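PDB 1NO1: replisome organizer from Bacillus phage SPP1, which serves as a helicase loader and inhibitor, probably delivering the replicative helicase to the phage origin during replication. Local coordinates for residues F58-V62 against S63-K67. Sequence-based numbering, arbitrary orientation.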
ATOM      1  N   PHE A  58       9.815  -9.464   1.751  1.00 38.05           N
ATOM      2  CA  PHE A  58       9.554  -8.747   0.506  1.00 37.76           C
ATOM      3  C   PHE A  58       8.299  -7.871   0.604  1.00 36.74           C
ATOM      4  O   PHE A  58       7.359  -8.187   1.322  1.00 36.95           O
ATOM      5  CB  PHE A  58       9.492  -9.706  -0.697  1.00 38.72           C
ATOM      6  CG  PHE A  58      10.699 -10.621  -0.833  1.00 41.98           C
ATOM      7  CD1 PHE A  58      10.586 -11.985  -0.559  1.00 43.90           C
ATOM      8  CD2 PHE A  58      11.923 -10.129  -1.292  1.00 46.85           C
ATOM      9  CE1 PHE A  58      11.677 -12.838  -0.701  1.00 48.67           C
ATOM     10  CE2 PHE A  58      13.056 -10.978  -1.438  1.00 48.27           C
ATOM     11  CZ  PHE A  58      12.930 -12.339  -1.143  1.00 49.04           C
ATOM     12  N   PRO A  59       8.276  -6.774  -0.131  1.00 35.87           N
ATOM     13  CA  PRO A  59       7.143  -5.840  -0.072  1.00 36.18           C
ATOM     14  C   PRO A  59       5.831  -6.487  -0.530  1.00 36.83           C
ATOM     15  O   PRO A  59       5.863  -7.435  -1.322  1.00 37.95           O
ATOM     16  CB  PRO A  59       7.550  -4.721  -1.047  1.00 35.88           C
ATOM     17  CG  PRO A  59       9.023  -4.904  -1.275  1.00 35.66           C
ATOM     18  CD  PRO A  59       9.327  -6.360  -1.078  1.00 35.38           C
ATOM     19  N   PRO A  60       4.695  -6.011  -0.031  1.00 36.68           N
ATOM     20  CA  PRO A  60       3.383  -6.593  -0.370  1.00 36.34           C
ATOM     21  C   PRO A  60       2.804  -6.170  -1.719  1.00 37.00           C
ATOM     22  O   PRO A  60       3.243  -5.158  -2.247  1.00 37.86           O
ATOM     23  CB  PRO A  60       2.479  -6.003   0.730  1.00 35.23           C
ATOM     24  CG  PRO A  60       3.079  -4.638   0.938  1.00 35.02           C
ATOM     25  CD  PRO A  60       4.580  -4.954   0.997  1.00 35.77           C
ATOM     26  N   THR A  61       1.840  -6.922  -2.265  1.00 36.82           N
ATOM     27  CA  THR A  61       1.076  -6.457  -3.430  1.00 37.01           C
ATOM     28  C   THR A  61      -0.238  -5.927  -2.864  1.00 37.94           C
ATOM     29  O   THR A  61      -0.504  -6.103  -1.666  1.00 36.73           O
ATOM     30  CB  THR A  61       0.727  -7.610  -4.303  1.00 37.31           C
ATOM     31  OG1 THR A  61       0.052  -8.613  -3.504  1.00 36.38           O
ATOM     32  CG2 THR A  61       2.010  -8.297  -4.765  1.00 37.12           C
ATOM     33  N   VAL A  62      -1.085  -5.320  -3.697  1.00 37.34           N
ATOM     34  CA  VAL A  62      -2.318  -4.792  -3.127  1.00 36.75           C
ATOM     35  C   VAL A  62      -3.155  -5.919  -2.623  1.00 37.82           C
ATOM     36  O   VAL A  62      -3.877  -5.745  -1.637  1.00 38.02           O
ATOM     37  CB  VAL A  62      -3.169  -3.910  -4.128  1.00 37.80           C
ATOM     38  CG1 VAL A  62      -3.752  -4.726  -5.211  1.00 34.28           C
ATOM     39  CG2 VAL A  62      -4.303  -3.157  -3.388  1.00 36.45           C
ATOM     40  N   SER A  63      -3.109  -7.101  -3.251  1.00 37.87           N
ATOM     41  CA  SER A  63      -3.942  -8.164  -2.672  1.00 37.36           C
ATOM     42  C   SER A  63      -3.490  -8.582  -1.270  1.00 38.12           C
ATOM     43  O   SER A  63      -4.273  -9.107  -0.493  1.00 38.71           O
ATOM     44  CB  SER A  63      -4.020  -9.384  -3.560  1.00 37.05           C
ATOM     45  OG  SER A  63      -2.864 -10.185  -3.421  1.00 39.17           O
ATOM     46  N   ASP A  64      -2.230  -8.398  -0.927  1.00 38.91           N
ATOM     47  CA  ASP A  64      -1.803  -8.844   0.404  1.00 40.48           C
ATOM     48  C   ASP A  64      -2.385  -7.981   1.567  1.00 41.73           C
ATOM     49  O   ASP A  64      -2.217  -8.343   2.732  1.00 42.72           O
ATOM     50  CB  ASP A  64      -0.262  -8.773   0.531  1.00 39.96           C
ATOM     51  CG  ASP A  64       0.468  -9.873  -0.262  1.00 40.77           C
ATOM     52  OD1 ASP A  64       0.159 -11.066  -0.065  1.00 39.35           O
ATOM     53  OD2 ASP A  64       1.380  -9.630  -1.092  1.00 39.21           O
ATOM     54  N   LEU A  65      -2.988  -6.829   1.270  1.00 42.52           N
ATOM     55  CA  LEU A  65      -3.452  -5.922   2.326  1.00 43.69           C
ATOM     56  C   LEU A  65      -4.954  -5.954   2.575  1.00 43.91           C
ATOM     57  O   LEU A  65      -5.447  -5.299   3.489  1.00 44.16           O
ATOM     58  CB  LEU A  65      -3.006  -4.474   2.044  1.00 43.15           C
ATOM     59  CG  LEU A  65      -1.522  -4.324   1.721  1.00 41.61           C
ATOM     60  CD1 LEU A  65      -1.147  -2.974   1.151  1.00 38.37           C
ATOM     61  CD2 LEU A  65      -0.650  -4.616   2.984  1.00 43.81           C
ATOM     62  N   LEU A  66      -5.685  -6.736   1.811  1.00 45.05           N
ATOM     63  CA  LEU A  66      -7.140  -6.745   1.991  1.00 46.37           C
ATOM     64  C   LEU A  66      -7.630  -7.629   3.136  1.00 48.46           C
ATOM     65  O   LEU A  66      -8.809  -7.534   3.564  1.00 49.00           O
ATOM     66  CB  LEU A  66      -7.853  -7.110   0.701  1.00 45.30           C
ATOM     67  CG  LEU A  66      -7.373  -6.292  -0.494  1.00 41.73           C
ATOM     68  CD1 LEU A  66      -8.337  -6.533  -1.651  1.00 35.71           C
ATOM     69  CD2 LEU A  66      -7.270  -4.797  -0.164  1.00 39.62           C
ATOM     70  N   LYS A  67      -6.753  -8.502   3.625  1.00 50.07           N
ATOM     71  CA  LYS A  67      -7.094  -9.303   4.819  1.00 51.44           C
ATOM     72  C   LYS A  67      -5.836  -9.549   5.688  1.00 51.96           C
ATOM     73  O   LYS A  67      -4.754  -8.916   5.478  1.00 51.78           O
ATOM     74  CB  LYS A  67      -7.804 -10.618   4.433  1.00 52.22           C
TER
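P60 brings the CB corner of its ring to D64 and L65: P60 CB lies 3.9 Å from D64 CB and, in an apolar contact, 4.1 Å from L65 CD2. Both P60 and L65 also rest on L49 of helix 42-55, which turns this apolar pair toward that helix.

T61 carries the polar part. Its backbone N donates to D64 OD2 at 3.0 Å, nearly straight at 176°, into the lone pair that faces away from the other carboxylate oxygen. With chi1 at 54°, T61 OG1 is folded back between the backbone N and the carbonyl carbon, and from there it donates to D64 OD2 at 2.9 Å, arriving from above the carboxylate plane. A backbone bond of the turn runs from D64 N to T61 O at 3.0 Å. D64 N also reaches T61 OG1, but weakly, at 3.4 Å; the pattern therefore resembles a capping box whose return leg is weak.

V62 continues the turn through its O, which accepts from L65 N at 3.2 Å, while its side chain packs on W33, V36 and L37 of helix 26-37.

Two donors converging on D64 OD2 restrain the carboxylate's rotation and would probably stabilise its negative charge.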